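Local coordinates for protein glucose-6-phosphate isomerase (Plasmodium falciparum, PDB 3QKI) that probably catalyses the reversible interconversion of glucose 6-phosphate and fructose 6-phosphate, an early step of glycolysis, at residues V245-K250 and F295-D300; A284-T287 and L291-E294; Q383-F388 and E444-K449; L516-L521 and G527-L532; K562-Y567 and I589-Y594. One frame throughout, in Å; residues are numbered along the deposited sequence.

Contact 1 (V245-K250 and F295-D300); sequences VIIISK and FGISRD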
# COMPACT_ATOMS: atom_id res chain seq x y z
N VAL A 245 19.75 -18.89 0.81
CA VAL A 245 19.62 -17.64 0.11
C VAL A 245 19.29 -17.91 -1.37
O VAL A 245 20.02 -18.64 -2.04
CB VAL A 245 20.91 -16.80 0.28
CG1 VAL A 245 20.83 -15.49 -0.49
CG2 VAL A 245 21.19 -16.54 1.77
N ILE A 246 18.18 -17.34 -1.85
CA ILE A 246 17.75 -17.48 -3.25
C ILE A 246 17.91 -16.13 -3.95
O ILE A 246 17.26 -15.17 -3.56
CB ILE A 246 16.31 -18.04 -3.40
CG1 ILE A 246 16.14 -19.34 -2.59
CG2 ILE A 246 15.92 -18.22 -4.90
CD1 ILE A 246 14.70 -19.93 -2.59
N ILE A 247 18.79 -16.07 -4.98
CA ILE A 247 19.04 -14.85 -5.74
C ILE A 247 18.28 -14.95 -7.07
O ILE A 247 18.54 -15.84 -7.89
CB ILE A 247 20.56 -14.58 -5.92
CG1 ILE A 247 21.29 -14.64 -4.55
CG2 ILE A 247 20.78 -13.22 -6.58
CD1 ILE A 247 22.77 -15.05 -4.66
N ILE A 248 17.32 -14.04 -7.28
CA ILE A 248 16.44 -14.04 -8.45
C ILE A 248 16.74 -12.87 -9.35
O ILE A 248 16.48 -11.72 -8.99
CB ILE A 248 14.95 -14.11 -8.04
CG1 ILE A 248 14.69 -15.32 -7.09
CG2 ILE A 248 14.08 -14.22 -9.33
CD1 ILE A 248 13.76 -15.10 -6.04
N SER A 249 17.30 -13.18 -10.54
CA SER A 249 17.68 -12.17 -11.55
C SER A 249 17.97 -12.90 -12.84
O SER A 249 18.91 -13.70 -12.89
CB SER A 249 18.92 -11.38 -11.11
OG SER A 249 19.41 -10.58 -12.17
N LYS A 250 17.20 -12.60 -13.91
CA LYS A 250 17.43 -13.25 -15.21
C LYS A 250 18.90 -13.09 -15.69
O LYS A 250 19.56 -14.08 -16.00
CB LYS A 250 16.44 -12.71 -16.25
CG LYS A 250 16.50 -13.41 -17.62
CD LYS A 250 15.99 -14.84 -17.60
CE LYS A 250 15.55 -15.32 -18.97
NZ LYS A 250 16.70 -15.51 -19.91
N PHE A 295 29.75 -16.33 -9.15
CA PHE A 295 29.22 -16.00 -7.83
C PHE A 295 29.48 -17.13 -6.83
O PHE A 295 29.42 -16.91 -5.62
CB PHE A 295 27.71 -15.68 -7.93
CG PHE A 295 27.21 -14.81 -6.80
CD1 PHE A 295 27.33 -13.42 -6.86
CD2 PHE A 295 26.65 -15.37 -5.66
CE1 PHE A 295 26.89 -12.62 -5.80
CE2 PHE A 295 26.26 -14.57 -4.59
CZ PHE A 295 26.36 -13.20 -4.67
N GLY A 296 29.78 -18.33 -7.33
CA GLY A 296 30.05 -19.48 -6.48
C GLY A 296 28.82 -20.34 -6.24
O GLY A 296 28.80 -21.12 -5.30
N ILE A 297 27.81 -20.23 -7.12
CA ILE A 297 26.61 -21.04 -7.05
C ILE A 297 26.84 -22.31 -7.87
O ILE A 297 27.30 -22.25 -9.00
CB ILE A 297 25.37 -20.22 -7.49
CG1 ILE A 297 25.11 -19.08 -6.46
CG2 ILE A 297 24.12 -21.12 -7.62
CD1 ILE A 297 24.33 -17.97 -6.98
N SER A 298 26.55 -23.47 -7.27
CA SER A 298 26.69 -24.76 -7.94
C SER A 298 25.66 -24.89 -9.08
O SER A 298 24.61 -24.26 -9.05
CB SER A 298 26.55 -25.87 -6.91
OG SER A 298 26.00 -27.06 -7.44
N ARG A 299 25.98 -25.69 -10.11
CA ARG A 299 25.09 -25.89 -11.27
C ARG A 299 23.78 -26.51 -10.97
O ARG A 299 22.79 -26.23 -11.67
CB ARG A 299 25.80 -26.66 -12.40
CG ARG A 299 26.93 -25.85 -13.03
CD ARG A 299 26.42 -24.51 -13.54
NE ARG A 299 26.68 -24.33 -14.95
CZ ARG A 299 25.91 -24.79 -15.93
NH1 ARG A 299 24.81 -25.48 -15.66
NH2 ARG A 299 26.25 -24.59 -17.19
N ASP A 300 23.73 -27.36 -9.94
CA ASP A 300 22.48 -27.98 -9.53
C ASP A 300 21.59 -26.98 -8.82
O ASP A 300 20.42 -27.28 -8.57
CB ASP A 300 22.77 -29.14 -8.57
CG ASP A 300 23.41 -30.34 -9.22
OD1 ASP A 300 23.88 -31.24 -8.47
OD2 ASP A 300 23.45 -30.40 -10.48
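Ile247 carries the whole contact through one methyl, CD1, which meets Phe295 and Ile297. The interaction is purely apolar, and no hydrogen bond crosses between 245-250 and 295-300. Ile247 CD1 lies 3.5 Å from Phe295 CE2. It is also 4.0 Å from both CD2 and CZ of that ring, so the methyl meets the ring obliquely along these three atoms, nearest CE2. The two side chains come from opposite directions. Ile247 CG1 stands anti to the carbonyl carbon (chi1 -51°), and its extended second torsion carries CD1 off the sheet. Phe295 holds CG anti to its own backbone N (chi1 -156°), which turns the ring to meet the methyl. Ile297 joins from its own tip, with its CD1 4.0 Å from Ile247 CD1.

Backbone geometry sets up this pair of partners. Phe295 closes helix 289-295, and Gly296 follows with positive phi in a Schellman motif. The chain then turns, so that Ile297 points back to strand 243-248. Polar and further apolar partners lie around the patch. Lys265 makes a cation-pi contact with the Phe295 ring and hydrogen-bonds its carbonyl O, while Phe252 and Ala261 also pack on Ile247. Farther along the same strand, Ser249 and Lys250 belong to the fructose 6-phosphate site, and Ser249 OG is hydrogen-bonded to Thr254 OG1.

With no polar pair across it, the link between these two segments is apolar packing without directional bonds. Polar holds on the loop, such as Lys265, come from elsewhere.

Contact 2 (A284-T287 and L291-E294); sequences AVST and LTDE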
# COMPACT_ATOMS: atom_id res chain seq x y z
N ALA A 284 20.27 -19.85 -7.25
CA ALA A 284 19.95 -18.77 -8.16
C ALA A 284 18.79 -19.12 -9.05
O ALA A 284 18.63 -20.27 -9.44
CB ALA A 284 21.16 -18.40 -9.01
N VAL A 285 17.98 -18.12 -9.39
CA VAL A 285 16.92 -18.27 -10.37
C VAL A 285 17.38 -17.29 -11.42
O VAL A 285 17.33 -16.08 -11.20
CB VAL A 285 15.49 -18.01 -9.84
CG1 VAL A 285 14.49 -18.05 -10.98
CG2 VAL A 285 15.11 -19.02 -8.76
N SER A 286 17.99 -17.83 -12.51
CA SER A 286 18.65 -17.04 -13.54
C SER A 286 18.97 -17.90 -14.78
O SER A 286 18.91 -19.13 -14.72
CB SER A 286 19.98 -16.53 -13.00
OG SER A 286 20.67 -15.67 -13.90
N THR A 287 19.43 -17.24 -15.87
CA THR A 287 19.90 -18.00 -17.06
C THR A 287 21.34 -17.67 -17.33
O THR A 287 21.95 -18.27 -18.22
CB THR A 287 19.03 -17.71 -18.26
OG1 THR A 287 18.99 -16.30 -18.46
CG2 THR A 287 17.64 -18.27 -18.09
N LEU A 291 27.72 -16.09 -14.88
CA LEU A 291 27.69 -15.23 -13.68
C LEU A 291 27.29 -15.93 -12.40
O LEU A 291 27.89 -15.65 -11.36
CB LEU A 291 26.94 -13.92 -13.93
CG LEU A 291 27.63 -12.97 -14.93
CD1 LEU A 291 26.92 -11.68 -14.99
CD2 LEU A 291 29.08 -12.66 -14.53
N THR A 292 26.39 -16.91 -12.48
CA THR A 292 26.05 -17.72 -11.29
C THR A 292 27.29 -18.53 -10.87
O THR A 292 27.59 -18.61 -9.68
CB THR A 292 24.79 -18.58 -11.54
OG1 THR A 292 25.02 -19.43 -12.66
CG2 THR A 292 23.54 -17.74 -11.74
N ASP A 293 28.02 -19.07 -11.86
CA ASP A 293 29.26 -19.81 -11.64
C ASP A 293 30.29 -18.93 -10.93
O ASP A 293 30.82 -19.32 -9.88
CB ASP A 293 29.82 -20.30 -12.98
CG ASP A 293 30.11 -21.78 -13.01
OD1 ASP A 293 29.21 -22.58 -12.62
OD2 ASP A 293 31.23 -22.15 -13.42
N GLU A 294 30.50 -17.71 -11.43
CA GLU A 294 31.43 -16.72 -10.87
C GLU A 294 31.06 -16.36 -9.43
O GLU A 294 31.95 -16.13 -8.60
CB GLU A 294 31.43 -15.45 -11.72
CG GLU A 294 32.70 -15.30 -12.54
CD GLU A 294 32.60 -14.37 -13.73
OE1 GLU A 294 32.81 -14.85 -14.86
OE2 GLU A 294 32.35 -13.16 -13.52
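In the beta-alpha-beta unit of strand 282-285, helix 289-295 and strand 302-303, Thr292 of the helix packs on Ala284 and Ser286 at the end of the first strand. One methyl does the touching. Thr292 CG2 is 3.7 Å from Ala284 CB and 4.0 Å from Ser286 CB. It thus rests between two residues that are two apart along the strand and its extension, both with their CB toward the helix. Val285, between them, points away to the other side of the sheet. The CA atoms of Ala284 and Thr292 are 6.9 Å apart, a close approach that small side chains permit.

Thr292 has CG2 anti to its carbonyl carbon, and OG1 takes the place between N and C (chi1 58°). The branch thereby splits by polarity: the methyl faces the strand, and OG1 turns back to hydrogen-bond Leu289 O within the helix. In the unit as a whole, strand 282-285 is an inner strand of a parallel sheet, between 243-248 and 302-303.

Ser286 uses its two side-chain atoms differently. Its CB packs on Thr292. OG, anti to the backbone N (chi1 -176°), faces two carbonyl acceptors, Ser249 O and Lys250 O, which its one proton would have to share, and accepts a hydrogen bond from Asn288 N. Ser249 and Lys250 are fructose 6-phosphate-binding residues, so this hydroxyl ties the strand end to the backbone of that site.

Contact 3 (Q383-F388 and E444-K449); sequences QNLLKF and ELIGFK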
# COMPACT_ATOMS: atom_id res chain seq x y z
N GLN A 383 -7.32 -10.53 5.58
CA GLN A 383 -6.00 -10.06 5.98
C GLN A 383 -4.83 -10.84 5.34
O GLN A 383 -3.79 -10.23 5.09
CB GLN A 383 -5.89 -9.96 7.50
CG GLN A 383 -4.62 -9.25 8.01
CD GLN A 383 -4.52 -7.79 7.62
OE1 GLN A 383 -5.48 -7.15 7.21
NE2 GLN A 383 -3.34 -7.24 7.70
N ASN A 384 -4.99 -12.16 5.04
CA ASN A 384 -3.91 -12.92 4.42
C ASN A 384 -3.60 -12.47 3.00
O ASN A 384 -2.52 -12.72 2.52
CB ASN A 384 -4.07 -14.44 4.60
CG ASN A 384 -4.03 -14.83 6.07
OD1 ASN A 384 -3.47 -14.12 6.90
ND2 ASN A 384 -4.67 -15.92 6.43
N LEU A 385 -4.53 -11.70 2.38
CA LEU A 385 -4.32 -11.09 1.07
C LEU A 385 -3.66 -9.68 1.19
O LEU A 385 -3.71 -8.92 0.24
CB LEU A 385 -5.63 -11.07 0.25
CG LEU A 385 -6.04 -12.45 -0.35
CD1 LEU A 385 -7.38 -12.35 -1.05
CD2 LEU A 385 -5.03 -12.96 -1.35
N LEU A 386 -3.02 -9.36 2.35
CA LEU A 386 -2.37 -8.06 2.56
C LEU A 386 -1.31 -7.68 1.52
O LEU A 386 -1.02 -6.50 1.36
CB LEU A 386 -1.90 -7.78 4.02
CG LEU A 386 -0.80 -8.67 4.63
CD1 LEU A 386 0.52 -8.03 4.49
CD2 LEU A 386 -0.99 -8.81 6.12
N LYS A 387 -0.75 -8.66 0.80
CA LYS A 387 0.27 -8.38 -0.22
C LYS A 387 -0.24 -8.54 -1.65
O LYS A 387 0.53 -8.39 -2.59
CB LYS A 387 1.55 -9.21 0.02
CG LYS A 387 2.26 -8.89 1.33
CD LYS A 387 2.89 -7.53 1.32
CE LYS A 387 3.55 -7.21 2.63
NZ LYS A 387 4.09 -5.82 2.61
N PHE A 388 -1.55 -8.79 -1.83
CA PHE A 388 -2.15 -8.96 -3.16
C PHE A 388 -2.12 -7.65 -3.97
O PHE A 388 -1.61 -7.66 -5.09
CB PHE A 388 -3.59 -9.52 -3.04
CG PHE A 388 -4.31 -9.73 -4.35
CD1 PHE A 388 -3.81 -10.62 -5.31
CD2 PHE A 388 -5.51 -9.07 -4.61
CE1 PHE A 388 -4.52 -10.86 -6.50
CE2 PHE A 388 -6.20 -9.30 -5.82
CZ PHE A 388 -5.70 -10.20 -6.75
N GLU A 444 -12.94 -3.16 -6.27
CA GLU A 444 -12.99 -4.59 -6.55
C GLU A 444 -12.82 -5.26 -5.18
O GLU A 444 -11.77 -5.14 -4.56
CB GLU A 444 -11.89 -4.99 -7.56
CG GLU A 444 -12.17 -4.44 -8.95
CD GLU A 444 -11.13 -4.63 -10.04
OE1 GLU A 444 -10.32 -5.58 -9.94
OE2 GLU A 444 -11.16 -3.85 -11.02
N LEU A 445 -13.92 -5.83 -4.68
CA LEU A 445 -14.01 -6.49 -3.37
C LEU A 445 -13.88 -7.99 -3.56
O LEU A 445 -14.52 -8.56 -4.46
CB LEU A 445 -15.31 -6.15 -2.63
CG LEU A 445 -15.73 -4.65 -2.52
CD1 LEU A 445 -16.96 -4.49 -1.67
CD2 LEU A 445 -14.66 -3.82 -1.89
N ILE A 446 -12.99 -8.61 -2.76
CA ILE A 446 -12.69 -10.04 -2.82
C ILE A 446 -12.96 -10.62 -1.44
O ILE A 446 -12.47 -10.08 -0.44
CB ILE A 446 -11.23 -10.31 -3.32
CG1 ILE A 446 -11.05 -9.71 -4.73
CG2 ILE A 446 -10.93 -11.82 -3.34
CD1 ILE A 446 -9.64 -9.29 -5.09
N GLY A 447 -13.82 -11.64 -1.38
CA GLY A 447 -14.20 -12.24 -0.12
C GLY A 447 -14.30 -13.74 -0.23
O GLY A 447 -14.39 -14.28 -1.34
N PHE A 448 -14.26 -14.43 0.94
CA PHE A 448 -14.32 -15.88 1.05
C PHE A 448 -15.40 -16.31 2.01
O PHE A 448 -15.74 -15.56 2.94
CB PHE A 448 -12.96 -16.45 1.47
CG PHE A 448 -11.87 -16.04 0.51
CD1 PHE A 448 -11.17 -14.85 0.69
CD2 PHE A 448 -11.58 -16.81 -0.61
CE1 PHE A 448 -10.21 -14.43 -0.25
CE2 PHE A 448 -10.63 -16.38 -1.55
CZ PHE A 448 -9.94 -15.21 -1.35
N LYS A 449 -15.94 -17.52 1.81
CA LYS A 449 -16.97 -18.09 2.69
C LYS A 449 -16.38 -18.58 3.99
O LYS A 449 -17.06 -18.57 5.02
CB LYS A 449 -17.69 -19.24 1.98
CG LYS A 449 -18.71 -18.77 0.94
CD LYS A 449 -19.33 -19.96 0.18
CE LYS A 449 -20.09 -20.89 1.12
NZ LYS A 449 -21.05 -21.76 0.40
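Ile446 meets Phe388 with one branch and Leu385 with the other. From CB, which points toward 383-388, the side chain forks. CG2 is the short branch, anti to the backbone N, and it lies 4.3 Å from Leu385 CD1. CG1 is the long branch, anti to the carbonyl carbon (chi1 -59°), and serves as the link to the tip. CD1 at its end reaches the Phe388 ring, 3.5 Å from CE2 and 4.2 Å from CD2. The Phe388 and Ile446 side chains cross at about a right angle, and CD1 meets the ring obliquely.

Leu385, from the turn before the helix, meets the strand farther along. Its CD1 comes up to the edge of the Phe448 ring, close to the ring plane, at 3.6 Å from CE1 and 3.9 Å from CZ. That single methyl is therefore shared by Ile446 and Phe448. These two alternate with Gly447, which leaves both on the same side of strand 443-448. Phe388 opens helix 388-400, which carries Gln394 and Glu398 of the fructose 6-phosphate site, with Lys387 at its N-cap.

Beyond the pair, Tyr533 meets the Phe388 ring edge-to-face. The neighbouring residues face the second subunit: Gln383 OE1 hydrogen-bonds Asn225 ND2 and Asn384 OD1 hydrogen-bonds Arg233 NE of that chain.

All four touching residues are buried and apolar. The chemistry implies that the turn before the helix is set on the sheet by hydrophobic packing, while Gln383 and Asn384 of the same turn bond the other subunit.

Contact 4 (L516-L521 and G527-L532); sequences LLFDEL and GLLLSL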
# COMPACT_ATOMS: atom_id res chain seq x y z
N LEU A 516 -16.13 -10.36 -5.86
CA LEU A 516 -15.56 -11.68 -6.15
C LEU A 516 -15.70 -12.48 -4.87
O LEU A 516 -15.08 -12.12 -3.86
CB LEU A 516 -14.09 -11.60 -6.60
CG LEU A 516 -13.81 -10.98 -7.97
CD1 LEU A 516 -12.32 -10.65 -8.13
CD2 LEU A 516 -14.23 -11.91 -9.10
N LEU A 517 -16.56 -13.53 -4.89
CA LEU A 517 -16.79 -14.35 -3.70
C LEU A 517 -16.41 -15.79 -3.95
O LEU A 517 -17.05 -16.45 -4.76
CB LEU A 517 -18.25 -14.21 -3.16
CG LEU A 517 -18.65 -15.07 -1.93
CD1 LEU A 517 -17.73 -14.80 -0.72
CD2 LEU A 517 -20.09 -14.79 -1.53
N PHE A 518 -15.35 -16.26 -3.26
CA PHE A 518 -14.84 -17.64 -3.40
C PHE A 518 -15.30 -18.46 -2.21
O PHE A 518 -15.63 -17.90 -1.17
CB PHE A 518 -13.30 -17.63 -3.43
CG PHE A 518 -12.63 -16.93 -4.60
CD1 PHE A 518 -12.15 -17.66 -5.68
CD2 PHE A 518 -12.43 -15.55 -4.60
CE1 PHE A 518 -11.52 -17.02 -6.76
CE2 PHE A 518 -11.79 -14.92 -5.66
CZ PHE A 518 -11.33 -15.66 -6.74
N ASP A 519 -15.28 -19.79 -2.32
CA ASP A 519 -15.65 -20.57 -1.14
C ASP A 519 -14.53 -20.57 -0.09
O ASP A 519 -14.76 -20.31 1.09
CB ASP A 519 -16.10 -21.99 -1.52
CG ASP A 519 -15.03 -22.90 -2.12
OD1 ASP A 519 -14.01 -22.37 -2.63
OD2 ASP A 519 -15.22 -24.14 -2.08
N GLU A 520 -13.30 -20.78 -0.53
CA GLU A 520 -12.16 -20.88 0.39
C GLU A 520 -10.91 -20.37 -0.34
O GLU A 520 -10.82 -20.50 -1.56
CB GLU A 520 -12.00 -22.38 0.70
CG GLU A 520 -10.93 -22.77 1.70
CD GLU A 520 -10.95 -24.23 2.09
OE1 GLU A 520 -11.35 -25.07 1.25
OE2 GLU A 520 -10.55 -24.55 3.24
N LEU A 521 -9.94 -19.85 0.40
CA LEU A 521 -8.65 -19.48 -0.19
C LEU A 521 -7.68 -20.65 0.05
O LEU A 521 -7.03 -20.75 1.09
CB LEU A 521 -8.10 -18.16 0.35
CG LEU A 521 -6.76 -17.66 -0.28
CD1 LEU A 521 -6.84 -17.59 -1.82
CD2 LEU A 521 -6.33 -16.34 0.32
N GLY A 527 -4.53 -19.77 -7.25
CA GLY A 527 -4.14 -19.88 -8.65
C GLY A 527 -5.21 -19.28 -9.55
O GLY A 527 -4.89 -18.49 -10.45
N LEU A 528 -6.51 -19.59 -9.27
CA LEU A 528 -7.63 -19.00 -10.01
C LEU A 528 -7.56 -17.45 -9.91
O LEU A 528 -7.74 -16.78 -10.93
CB LEU A 528 -8.98 -19.44 -9.43
CG LEU A 528 -9.44 -20.87 -9.63
CD1 LEU A 528 -10.77 -21.07 -8.93
CD2 LEU A 528 -9.58 -21.23 -11.14
N LEU A 529 -7.32 -16.91 -8.69
CA LEU A 529 -7.23 -15.47 -8.43
C LEU A 529 -6.06 -14.81 -9.20
O LEU A 529 -6.25 -13.77 -9.81
CB LEU A 529 -7.17 -15.17 -6.92
CG LEU A 529 -7.11 -13.70 -6.47
CD1 LEU A 529 -8.36 -12.93 -6.88
CD2 LEU A 529 -6.90 -13.59 -4.96
N LEU A 530 -4.87 -15.41 -9.18
CA LEU A 530 -3.72 -14.89 -9.90
C LEU A 530 -3.99 -14.84 -11.40
O LEU A 530 -3.80 -13.78 -12.02
CB LEU A 530 -2.43 -15.71 -9.65
CG LEU A 530 -1.24 -15.32 -10.54
CD1 LEU A 530 -0.67 -13.98 -10.14
CD2 LEU A 530 -0.24 -16.41 -10.64
N SER A 531 -4.45 -15.96 -11.97
CA SER A 531 -4.68 -16.04 -13.41
C SER A 531 -5.80 -15.09 -13.84
O SER A 531 -5.71 -14.51 -14.91
CB SER A 531 -4.95 -17.47 -13.85
OG SER A 531 -5.40 -17.50 -15.20
N LEU A 532 -6.83 -14.91 -13.00
CA LEU A 532 -7.94 -14.01 -13.28
C LEU A 532 -7.41 -12.60 -13.56
O LEU A 532 -7.81 -11.99 -14.55
CB LEU A 532 -8.94 -14.02 -12.09
CG LEU A 532 -10.07 -12.98 -12.13
CD1 LEU A 532 -10.91 -13.15 -13.36
CD2 LEU A 532 -10.93 -13.05 -10.86
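The Phe518 ring is the flat group of this contact, and Leu528 and Leu529 meet it from the helix. At its edge, near the ring plane, lies Leu528 CB, a loose 4.4 Å from CE1. Leu529 CD1 comes obliquely at the far end of the ring, neither on a face nor at the edge, 4.0 Å from CZ and 4.1 Å from CE2. The Phe518 and Leu529 side chains cross at about a right angle. Two more rings of the same subunit meet Phe518, both at shallow angles: Phe448 with planes at about 25° and Phe64 at about 30°.

Leu516 makes the other half of the contact. It sits two residues earlier on the strand and so points to the same side. It reaches toward Leu532 tip to tip. Leu532 CD2 is equidistant from both methyls of Leu516, 3.9 Å from CD1 and from CD2. Leu532 has CG anti to its backbone N, which extends the branch from the helix toward the strand.

On the helix, Leu528 and Leu532 are one turn apart, joined by the backbone hydrogen bond from Leu532 N to Leu528 O. Together with Leu529 they form the helix side that covers the sheet. Leu517 points the other way, where Tyr593 of the second subunit packs on it.

Strand 516-518 and helix 527-532 run nearly antiparallel, at 157°, with their axes 11.5 Å apart. This layering of helix on sheet fits the alpha/beta sandwich of the sugar isomerase (SIS) domains of the phosphoglucose isomerase family, here the one built on the mixed sheet.

Contact 5 (K562-Y567 and I589-Y594); sequences KEVRNY and ILLNYY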
# COMPACT_ATOMS: atom_id res chain seq x y z
N LYS A 562 22.93 6.27 -12.81
CA LYS A 562 24.30 5.82 -13.08
C LYS A 562 25.24 7.05 -13.07
O LYS A 562 26.35 6.98 -12.52
CB LYS A 562 24.33 5.05 -14.41
CG LYS A 562 25.70 4.55 -14.85
CD LYS A 562 25.64 3.15 -15.50
CE LYS A 562 24.73 3.01 -16.71
NZ LYS A 562 23.42 2.40 -16.36
N GLU A 563 24.78 8.18 -13.62
CA GLU A 563 25.53 9.44 -13.63
C GLU A 563 25.74 9.97 -12.19
O GLU A 563 26.85 10.43 -11.85
CB GLU A 563 24.81 10.48 -14.50
CG GLU A 563 25.60 11.78 -14.65
CD GLU A 563 24.97 12.92 -15.44
OE1 GLU A 563 23.82 12.78 -15.91
OE2 GLU A 563 25.65 13.97 -15.57
N VAL A 564 24.68 9.88 -11.33
CA VAL A 564 24.74 10.29 -9.92
C VAL A 564 25.70 9.34 -9.18
O VAL A 564 26.52 9.82 -8.40
CB VAL A 564 23.35 10.40 -9.23
CG1 VAL A 564 23.50 10.80 -7.76
CG2 VAL A 564 22.44 11.40 -9.95
N ARG A 565 25.61 8.00 -9.47
CA ARG A 565 26.51 6.98 -8.92
C ARG A 565 27.99 7.35 -9.13
O ARG A 565 28.75 7.31 -8.17
CB ARG A 565 26.22 5.58 -9.52
CG ARG A 565 27.03 4.45 -8.89
CD ARG A 565 26.40 3.08 -9.06
NE ARG A 565 26.36 2.64 -10.44
CZ ARG A 565 25.44 1.84 -10.96
NH1 ARG A 565 24.44 1.40 -10.20
NH2 ARG A 565 25.49 1.49 -12.24
N ASN A 566 28.38 7.72 -10.39
CA ASN A 566 29.75 8.11 -10.73
C ASN A 566 30.19 9.37 -10.01
O ASN A 566 31.34 9.42 -9.55
CB ASN A 566 29.97 8.24 -12.23
CG ASN A 566 29.88 6.93 -12.92
OD1 ASN A 566 30.42 5.92 -12.46
ND2 ASN A 566 29.20 6.90 -14.05
N TYR A 567 29.25 10.33 -9.86
CA TYR A 567 29.48 11.58 -9.14
C TYR A 567 29.73 11.30 -7.66
O TYR A 567 30.66 11.87 -7.08
CB TYR A 567 28.32 12.56 -9.33
CG TYR A 567 28.60 13.90 -8.69
CD1 TYR A 567 29.58 14.75 -9.20
CD2 TYR A 567 27.91 14.30 -7.55
CE1 TYR A 567 29.87 15.98 -8.58
CE2 TYR A 567 28.18 15.52 -6.93
CZ TYR A 567 29.16 16.36 -7.46
OH TYR A 567 29.41 17.57 -6.86
N ILE A 589 22.29 21.99 -5.84
CA ILE A 589 22.07 22.48 -4.47
C ILE A 589 21.84 21.28 -3.50
O ILE A 589 22.48 21.21 -2.44
CB ILE A 589 20.94 23.55 -4.44
CG1 ILE A 589 21.38 24.82 -5.23
CG2 ILE A 589 20.49 23.91 -3.00
CD1 ILE A 589 20.28 25.82 -5.58
N LEU A 590 21.00 20.32 -3.90
CA LEU A 590 20.71 19.16 -3.05
C LEU A 590 21.84 18.17 -2.96
O LEU A 590 22.04 17.59 -1.89
CB LEU A 590 19.35 18.50 -3.38
CG LEU A 590 18.23 18.91 -2.41
CD1 LEU A 590 17.83 20.33 -2.62
CD2 LEU A 590 16.98 18.05 -2.61
N LEU A 591 22.61 17.99 -4.05
CA LEU A 591 23.77 17.10 -4.02
C LEU A 591 24.83 17.64 -3.06
O LEU A 591 25.43 16.86 -2.32
CB LEU A 591 24.39 16.90 -5.41
CG LEU A 591 23.61 16.01 -6.39
CD1 LEU A 591 24.29 15.99 -7.72
CD2 LEU A 591 23.43 14.60 -5.88
N ASN A 592 25.02 18.99 -3.04
CA ASN A 592 25.95 19.66 -2.13
C ASN A 592 25.54 19.41 -0.69
O ASN A 592 26.41 19.14 0.14
CB ASN A 592 26.00 21.17 -2.39
CG ASN A 592 26.78 21.59 -3.61
OD1 ASN A 592 27.69 20.88 -4.08
ND2 ASN A 592 26.44 22.76 -4.15
N TYR A 593 24.23 19.49 -0.39
CA TYR A 593 23.74 19.23 0.96
C TYR A 593 23.94 17.73 1.29
O TYR A 593 24.52 17.41 2.32
CB TYR A 593 22.26 19.65 1.11
CG TYR A 593 21.69 19.35 2.47
CD1 TYR A 593 22.31 19.80 3.63
CD2 TYR A 593 20.52 18.60 2.61
CE1 TYR A 593 21.79 19.52 4.89
CE2 TYR A 593 19.98 18.33 3.87
CZ TYR A 593 20.64 18.77 5.01
OH TYR A 593 20.15 18.47 6.26
N TYR A 594 23.53 16.85 0.38
CA TYR A 594 23.64 15.39 0.57
C TYR A 594 25.09 14.94 0.88
O TYR A 594 25.30 14.08 1.74
CB TYR A 594 23.09 14.62 -0.66
CG TYR A 594 23.16 13.12 -0.47
CD1 TYR A 594 22.28 12.47 0.41
CD2 TYR A 594 24.18 12.37 -1.04
CE1 TYR A 594 22.38 11.09 0.65
CE2 TYR A 594 24.28 11.00 -0.82
CZ TYR A 594 23.36 10.36 0.00
OH TYR A 594 23.45 9.00 0.22
O HOH W 1 28.49 18.27 -4.44
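Tyr567 and Leu591 are brought together by two different first torsions. In Tyr567, CG stands anti to the backbone N (chi1 -175°). In Leu591, CG is anti to the carbonyl carbon (chi1 -73°), and the straight second torsion sends CD1 outward. Leu591 CD1 then meets the Tyr567 ring obliquely, equally near CD2 and CE2 at 4.0 Å. The other methyl, Leu591 CD2, is 4.2 Å from Val564 CG1. Val564 and Tyr567 are three residues apart and so share one side of their helix, with Leu591 fitted against both.

The two helices, 555-573 and 585-595, are the last of the chain, and this is helix-to-helix packing near its C-terminus. Phe583 and Tyr581, from the connection between them, meet the Tyr567 ring edge-to-face. The second subunit also meets helix 585-595: Phe473 of that chain packs on Leu591, and its Asp466 OD1 hydrogen-bonds Tyr594 OH.

A water supplies the polar link. It lies in the plane of the Tyr567 ring, 2.7 Å from Tyr567 OH, and donates a hydrogen bond to Asn592 OD1 at 2.8 Å.

In the fold
The contacts fall into two sheets and a C-terminal helix pair. Contacts 1 and 2 have centres 5 Å apart and share the parallel sheet; Ile247 O lies 2.8 Å from Val285 N, a probable hydrogen bond between neighbouring strands. Contact 1 holds Ser249 and Lys250 of the fructose 6-phosphate site, and the side chain of Ser286 in contact 2 is about 5 Å from that of Ser249. Lys250 NZ and Thr287 OG1, 2.8 Å apart, form another probable hydrogen bond. Contacts 3 and 4, with centres 9 Å apart, share the mixed sheet. The centres of contacts 1 and 3 lie 33 Å apart. Contact 5 is 42 Å from contact 3 between centres, yet contacts 3, 4 and 5 all touch the second subunit.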